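Local coordinates for protein DELTA1-pyrroline-2-carboxylate reductase (Thermococcus litoralis DSM 5473, PDB 6T3E) that probably catalyses the NADH-dependent reduction of delta1-pyrroline-2-carboxylate to L-proline, as a member of the ornithine cyclodeaminase/mu-crystallin family that takes part in L-hydroxyproline metabolism, at residues Val207-Ala210 and Arg211-Thr214; Glu254-Ser257 and Glu258-Arg261; Tyr335-Ala338 and Leu339-Val343. All coordinates share one frame; numbering follows the deposited sequence.

Contact 1: residues Val207-Ala210 and Arg211-Thr214; sequences VESA and REAT
Ala210 and Thr214 meet on the buried side of the first turn of helix 210-215, where one carbonyl takes two bonds from a single residue. Ala210 O accepts from Thr214 N at 3.0 Å, the ordinary helical bond, and from Thr214 OG1 at 2.9 Å, the two donors reaching it from opposite faces of the carbonyl plane. The hydroxyl gets there because OG1 stands anti to the carbonyl carbon of Thr214, beside its backbone N (chi1 -55°), which turns it back toward the preceding turn. This side is well packed: Ala210 rests on Tyr182 and Val230, Thr214 on Trp235 and Ile236, and the Ala210 side chain lies about 6 Å from the bound NADH. Next to it, Val207 CG2 touches Ala213 CB at 3.9 Å, an apolar contact that folds Val207 onto the helix.

The other side is looser and more polar. Ser209 is the N-cap, its OG accepting from Glu212 N in a weak bond of 3.4 Å, and Ser209 O receives a weak, nearly straight bond from Ala213 N. The extended chain of Glu212 reaches back across Val207, its OE1 3.5 Å from Val207 CG1; the same oxygen forms a salt bridge with Lys216. Exposed Arg211 turns away from the loop, NE pairing with Glu215. The chemistry thus suggests a helix start with a weakly bonded serine cap and stronger bonds at the carbonyl of Ala210.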
loop_
_atom_site.group_PDB
_atom_site.type_symbol
_atom_site.label_atom_id
_atom_site.label_comp_id
_atom_site.label_asym_id
_atom_site.label_seq_id
_atom_site.Cartn_x
_atom_site.Cartn_y
_atom_site.Cartn_z
ATOM N N VAL B 207 -31.193 23.528 7.659
ATOM C CA VAL B 207 -31.021 24.936 7.998
ATOM C C VAL B 207 -30.183 25.582 6.880
ATOM O O VAL B 207 -29.558 24.895 6.069
ATOM C CB VAL B 207 -30.368 25.138 9.391
ATOM C CG1 VAL B 207 -31.161 24.450 10.469
ATOM C CG2 VAL B 207 -28.918 24.657 9.390
ATOM N N GLU B 208 -30.146 26.924 6.860
ATOM C CA GLU B 208 -29.643 27.682 5.713
ATOM C C GLU B 208 -28.426 28.529 6.077
ATOM O O GLU B 208 -28.146 29.541 5.421
ATOM C CB GLU B 208 -30.779 28.553 5.145
ATOM C CG GLU B 208 -30.677 28.885 3.663
ATOM C CD GLU B 208 -30.543 27.636 2.815
ATOM O OE1 GLU B 208 -31.405 26.709 2.911
ATOM O OE2 GLU B 208 -29.575 27.608 2.033
ATOM N N SER B 209 -27.658 28.097 7.072
ATOM C CA SER B 209 -26.332 28.656 7.320
ATOM C C SER B 209 -25.563 27.718 8.242
ATOM O O SER B 209 -26.144 27.070 9.120
ATOM C CB SER B 209 -26.368 30.060 7.950
ATOM O OG SER B 209 -27.076 30.054 9.169
ATOM N N ALA B 210 -24.239 27.655 8.036
ATOM C CA ALA B 210 -23.389 26.894 8.948
ATOM C C ALA B 210 -23.435 27.467 10.359
ATOM O O ALA B 210 -23.329 26.713 11.336
ATOM C CB ALA B 210 -21.947 26.868 8.430
ATOM N N ARG B 211 -23.636 28.787 10.483
ATOM C CA ARG B 211 -23.712 29.417 11.798
ATOM C C ARG B 211 -24.836 28.813 12.629
ATOM O O ARG B 211 -24.637 28.448 13.796
ATOM C CB ARG B 211 -23.930 30.921 11.642
ATOM C CG ARG B 211 -24.004 31.697 12.948
ATOM C CD ARG B 211 -23.416 33.104 12.799
ATOM N NE ARG B 211 -23.159 33.738 14.092
ATOM C CZ ARG B 211 -23.284 35.037 14.341
ATOM N NH1 ARG B 211 -23.661 35.874 13.386
ATOM N NH2 ARG B 211 -23.021 35.503 15.554
ATOM N N GLU B 212 -26.017 28.667 12.034
ATOM C CA GLU B 212 -27.172 28.170 12.775
ATOM C C GLU B 212 -26.974 26.725 13.217
ATOM O O GLU B 212 -27.300 26.371 14.355
ATOM C CB GLU B 212 -28.438 28.301 11.923
ATOM C CG GLU B 212 -29.695 27.852 12.635
ATOM C CD GLU B 212 -30.922 28.038 11.786
ATOM O OE1 GLU B 212 -31.985 27.473 12.130
ATOM O OE2 GLU B 212 -30.814 28.751 10.763
ATOM N N ALA B 213 -26.459 25.871 12.331
ATOM C CA ALA B 213 -26.229 24.481 12.705
ATOM C C ALA B 213 -25.214 24.379 13.833
ATOM O O ALA B 213 -25.345 23.528 14.716
ATOM C CB ALA B 213 -25.764 23.675 11.495
ATOM N N THR B 214 -24.206 25.256 13.836
ATOM C CA THR B 214 -23.193 25.213 14.887
ATOM C C THR B 214 -23.737 25.741 16.215
ATOM O O THR B 214 -23.499 25.142 17.271
ATOM C CB THR B 214 -21.964 26.006 14.438
ATOM O OG1 THR B 214 -21.506 25.491 13.180
ATOM C CG2 THR B 214 -20.839 25.919 15.463
#

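Contact 2: residues Glu254-Ser257 and Glu258-Arg261; sequences ELDS and ETVR
An aspartate N-cap starts helix 257-262, the short helix that precedes strand 264-267 of the parallel sheet. Asp256 OD1 takes two bonds from Thr259: OG1 gives one of 2.6 Å nearly in line with the carboxylate C-O bond, and the backbone N gives the capping bond of 3.0 Å from above the carboxylate plane, 47° out of it. The torsion of Asp256 (chi1 70°) sets CG between its own backbone N and carbonyl carbon, which folds the carboxylate over the first turn, while Thr259 brings its hydroxyl to the same oxygen from a side chain lying at about a right angle to that of Asp256. A weak bond from Thr259 N to Asp256 O, 3.1 Å, adds to the grip.

The second carboxylate oxygen, OD2, accepts from Gly233 N, tying the cap to the loop of Gly233 as well; OD2 further lies 3.6 Å from Glu258 CB. An alanine in place of Asp256 would probably leave Thr259 N and OG1 without their shared acceptor and cut the tie to Gly233, letting the first turn fray.

Beside the cap, Leu255 CB meets Thr259 CB at 4.0 Å on the buried side, where Thr259 also touches Ile236 and Val260 packs on Ile280. Further along, Arg261 N bonds to Ser257 O at 3.1 Å, almost straight at 174°. Ser257 OG bonds to Glu286, on helix 278-286, and to Arg253. A carboxylate accepting the amide of the third residue on is the classical aspartate N-cap of an alpha-helix; here the threonine hydroxyl adds a second donor.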
loop_
_atom_site.group_PDB
_atom_site.type_symbol
_atom_site.label_atom_id
_atom_site.label_comp_id
_atom_site.label_asym_id
_atom_site.label_seq_id
_atom_site.Cartn_x
_atom_site.Cartn_y
_atom_site.Cartn_z
ATOM N N GLU B 254 -11.475 22.689 7.483
ATOM C CA GLU B 254 -12.873 23.087 7.594
ATOM C C GLU B 254 -13.177 23.766 8.925
ATOM O O GLU B 254 -14.294 24.255 9.116
ATOM C CB GLU B 254 -13.804 21.868 7.395
ATOM C CG GLU B 254 -13.680 20.739 8.462
ATOM C CD GLU B 254 -14.235 19.350 8.021
ATOM O OE1 GLU B 254 -15.149 19.271 7.174
ATOM O OE2 GLU B 254 -13.747 18.318 8.533
ATOM N N LEU B 255 -12.214 23.822 9.843
ATOM C CA LEU B 255 -12.368 24.491 11.129
ATOM C C LEU B 255 -11.379 25.641 11.200
ATOM O O LEU B 255 -10.195 25.463 10.903
ATOM C CB LEU B 255 -12.121 23.524 12.285
ATOM C CG LEU B 255 -12.549 22.086 12.007
ATOM C CD1 LEU B 255 -12.033 21.144 13.096
ATOM C CD2 LEU B 255 -14.057 22.034 11.910
ATOM N N ASP B 256 -11.846 26.810 11.622
ATOM C CA ASP B 256 -10.912 27.913 11.788
ATOM C C ASP B 256 -10.015 27.669 13.005
ATOM O O ASP B 256 -10.224 26.751 13.804
ATOM C CB ASP B 256 -11.656 29.248 11.890
ATOM C CG ASP B 256 -12.440 29.402 13.180
ATOM O OD1 ASP B 256 -12.726 28.383 13.846
ATOM O OD2 ASP B 256 -12.788 30.558 13.519
ATOM N N SER B 257 -8.969 28.487 13.113
ATOM C CA SER B 257 -8.006 28.299 14.191
ATOM C C SER B 257 -8.660 28.459 15.557
ATOM O O SER B 257 -8.250 27.804 16.524
ATOM C CB SER B 257 -6.851 29.282 14.022
ATOM O OG SER B 257 -6.243 29.119 12.753
ATOM N N GLU B 258 -9.698 29.292 15.650
ATOM C CA GLU B 258 -10.367 29.493 16.933
ATOM C C GLU B 258 -11.037 28.212 17.422
ATOM O O GLU B 258 -11.016 27.916 18.624
ATOM C CB GLU B 258 -11.388 30.625 16.817
ATOM C CG GLU B 258 -12.225 30.854 18.069
ATOM C CD GLU B 258 -11.387 31.280 19.256
ATOM O OE1 GLU B 258 -10.236 31.718 19.046
ATOM O OE2 GLU B 258 -11.882 31.189 20.402
ATOM N N THR B 259 -11.635 27.442 16.505
ATOM C CA THR B 259 -12.301 26.201 16.887
ATOM C C THR B 259 -11.325 25.209 17.522
ATOM O O THR B 259 -11.621 24.620 18.571
ATOM C CB THR B 259 -12.971 25.581 15.657
ATOM O OG1 THR B 259 -13.976 26.472 15.155
ATOM C CG2 THR B 259 -13.602 24.238 16.008
ATOM N N VAL B 260 -10.146 25.042 16.920
ATOM C CA VAL B 260 -9.175 24.086 17.440
ATOM C C VAL B 260 -8.630 24.552 18.785
ATOM O O VAL B 260 -8.613 23.790 19.759
ATOM C CB VAL B 260 -8.045 23.849 16.419
ATOM C CG1 VAL B 260 -7.141 22.721 16.879
ATOM C CG2 VAL B 260 -8.625 23.533 15.047
ATOM N N ARG B 261 -8.194 25.814 18.864
ATOM C CA ARG B 261 -7.620 26.314 20.112
ATOM C C ARG B 261 -8.620 26.245 21.253
ATOM O O ARG B 261 -8.254 25.918 22.388
ATOM C CB ARG B 261 -7.125 27.751 19.946
ATOM C CG ARG B 261 -6.229 28.218 21.095
ATOM C CD ARG B 261 -6.435 29.687 21.435
ATOM N NE ARG B 261 -7.469 29.905 22.450
ATOM C CZ ARG B 261 -8.663 30.437 22.196
ATOM N NH1 ARG B 261 -8.966 30.800 20.959
ATOM N NH2 ARG B 261 -9.554 30.603 23.169
#

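Contact 3: residues Tyr335-Ala338 and Leu339-Val343; sequences YEKA and LEHGV
Lys337 O is gripped by both nitrogens that His341 offers it. The ring atom His341 ND1 bonds to Lys337 O at 2.9 Å, and His341 N reaches the same oxygen at 2.8 Å in a weak, bent bond. The carbonyl oxygen lies at the edge of the imidazole, 17° out of the ring plane. With CG anti to the carbonyl carbon of His341 (chi1 -81°), the ring swings back along the helix, which brings ND1 up to this carbonyl. Donation from ND1 to a carbonyl is consistent with a ring that carries hydrogen on ND1, whether neutral or charged. Lys337 NZ points elsewhere, bonded to Leu36 O.

One residue further along, Ala338 O takes the bond that closes the helix. Val343 N reaches it at 3.0 Å and 162°, and Gly342 N makes a weak bond to Leu339 O. Gly342, with positive phi, is the C-prime residue of this Schellman motif, which ends helix 324-341. The reversal lays Val343 back over Ala338, their CB atoms 4.4 Å apart, and both rest on Leu28 of strand 26-28, with Ala338 also touching Leu36.

Earlier in the helix, Leu339 lies obliquely across the ring of Tyr335, one turn before it. Leu339 CD1 is 3.6 Å from Tyr335 CE2, and Leu339 CG stands over one face, 4.2 Å above the plane and offset toward the rim. The two share Leu26 as a neighbour, and the tyrosine also touches Leu122 and Ala123 of strand 121-126. Leu339 N to Tyr335 O, 3.2 Å, is the helical bond beneath this pair.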
loop_
_atom_site.group_PDB
_atom_site.type_symbol
_atom_site.label_atom_id
_atom_site.label_comp_id
_atom_site.label_asym_id
_atom_site.label_seq_id
_atom_site.Cartn_x
_atom_site.Cartn_y
_atom_site.Cartn_z
ATOM N N TYR B 335 -15.421 -10.259 6.755
ATOM C CA TYR B 335 -14.986 -11.488 6.100
ATOM C C TYR B 335 -15.446 -12.721 6.867
ATOM O O TYR B 335 -15.965 -13.677 6.276
ATOM C CB TYR B 335 -13.466 -11.478 5.956
ATOM C CG TYR B 335 -12.858 -12.787 5.528
ATOM C CD1 TYR B 335 -12.942 -13.213 4.209
ATOM C CD2 TYR B 335 -12.194 -13.603 6.445
ATOM C CE1 TYR B 335 -12.381 -14.414 3.806
ATOM C CE2 TYR B 335 -11.621 -14.803 6.051
ATOM C CZ TYR B 335 -11.720 -15.199 4.728
ATOM O OH TYR B 335 -11.155 -16.373 4.313
ATOM N N GLU B 336 -15.301 -12.705 8.194
ATOM C CA GLU B 336 -15.660 -13.889 8.961
ATOM C C GLU B 336 -17.173 -14.089 9.018
ATOM O O GLU B 336 -17.639 -15.226 9.138
ATOM C CB GLU B 336 -15.065 -13.799 10.364
ATOM C CG GLU B 336 -13.559 -14.059 10.420
ATOM C CD GLU B 336 -13.020 -13.966 11.835
ATOM O OE1 GLU B 336 -13.838 -13.982 12.781
ATOM O OE2 GLU B 336 -11.786 -13.873 12.010
ATOM N N LYS B 337 -17.956 -13.016 8.911
ATOM C CA LYS B 337 -19.402 -13.184 8.854
ATOM C C LYS B 337 -19.838 -13.724 7.499
ATOM O O LYS B 337 -20.825 -14.467 7.416
ATOM C CB LYS B 337 -20.091 -11.860 9.159
ATOM C CG LYS B 337 -20.319 -11.638 10.641
ATOM C CD LYS B 337 -20.828 -10.235 10.893
ATOM C CE LYS B 337 -21.960 -10.250 11.891
ATOM N NZ LYS B 337 -23.259 -10.211 11.174
ATOM N N ALA B 338 -19.097 -13.393 6.437
ATOM C CA ALA B 338 -19.420 -13.935 5.124
ATOM C C ALA B 338 -19.238 -15.442 5.107
ATOM O O ALA B 338 -20.083 -16.170 4.575
ATOM C CB ALA B 338 -18.544 -13.284 4.056
ATOM N N LEU B 339 -18.165 -15.932 5.725
ATOM C CA LEU B 339 -17.954 -17.372 5.779
ATOM C C LEU B 339 -19.086 -18.057 6.531
ATOM O O LEU B 339 -19.655 -19.046 6.050
ATOM C CB LEU B 339 -16.607 -17.677 6.429
ATOM C CG LEU B 339 -15.380 -17.052 5.759
ATOM C CD1 LEU B 339 -14.146 -17.353 6.585
ATOM C CD2 LEU B 339 -15.204 -17.521 4.311
ATOM N N GLU B 340 -19.472 -17.497 7.680
ATOM C CA GLU B 340 -20.540 -18.081 8.484
ATOM C C GLU B 340 -21.896 -17.950 7.792
ATOM O O GLU B 340 -22.789 -18.775 8.018
ATOM C CB GLU B 340 -20.548 -17.405 9.860
ATOM C CG GLU B 340 -21.571 -17.894 10.877
ATOM C CD GLU B 340 -21.899 -16.827 11.933
ATOM O OE1 GLU B 340 -21.592 -15.632 11.703
ATOM O OE2 GLU B 340 -22.460 -17.182 12.996
ATOM N N HIS B 341 -22.058 -16.969 6.904
ATOM C CA HIS B 341 -23.335 -16.751 6.241
ATOM C C HIS B 341 -23.379 -17.307 4.827
ATOM O O HIS B 341 -24.468 -17.399 4.249
ATOM C CB HIS B 341 -23.647 -15.249 6.189
ATOM C CG HIS B 341 -24.218 -14.698 7.457
ATOM N ND1 HIS B 341 -23.452 -14.458 8.578
ATOM C CD2 HIS B 341 -25.481 -14.329 7.778
ATOM C CE1 HIS B 341 -24.219 -13.969 9.537
ATOM N NE2 HIS B 341 -25.453 -13.878 9.077
ATOM N N GLY B 342 -22.249 -17.779 4.305
ATOM C CA GLY B 342 -22.180 -18.245 2.930
ATOM C C GLY B 342 -22.366 -17.148 1.908
ATOM O O GLY B 342 -22.946 -17.386 0.846
ATOM N N VAL B 343 -21.876 -15.950 2.197
ATOM C CA VAL B 343 -22.036 -14.782 1.337
ATOM C C VAL B 343 -20.728 -14.526 0.605
ATOM O O VAL B 343 -19.638 -14.701 1.162
ATOM C CB VAL B 343 -22.483 -13.566 2.174
ATOM C CG1 VAL B 343 -22.225 -12.274 1.461
ATOM C CG2 VAL B 343 -23.956 -13.695 2.518
#

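From the N terminus the contacts come in series, none nested or crossing, and each joins adjoining residues of one stretch. Contact 1 closes the loop between strand 203-206, an outermost strand of the parallel sheet, and helix 210-215; contact 2 does the same between strand 241-244 and helix 257-262. Their centres lie 16 Å apart, without touching, on the same side of the chain's centre, and Ile236 meets a threonine of each. Contact 3 sits about 43 Å from both, centre to centre, on the opposite side: it ends helix 324-341 against the mixed sheet and leads into strand 345-346, one of that sheet's two outermost strands.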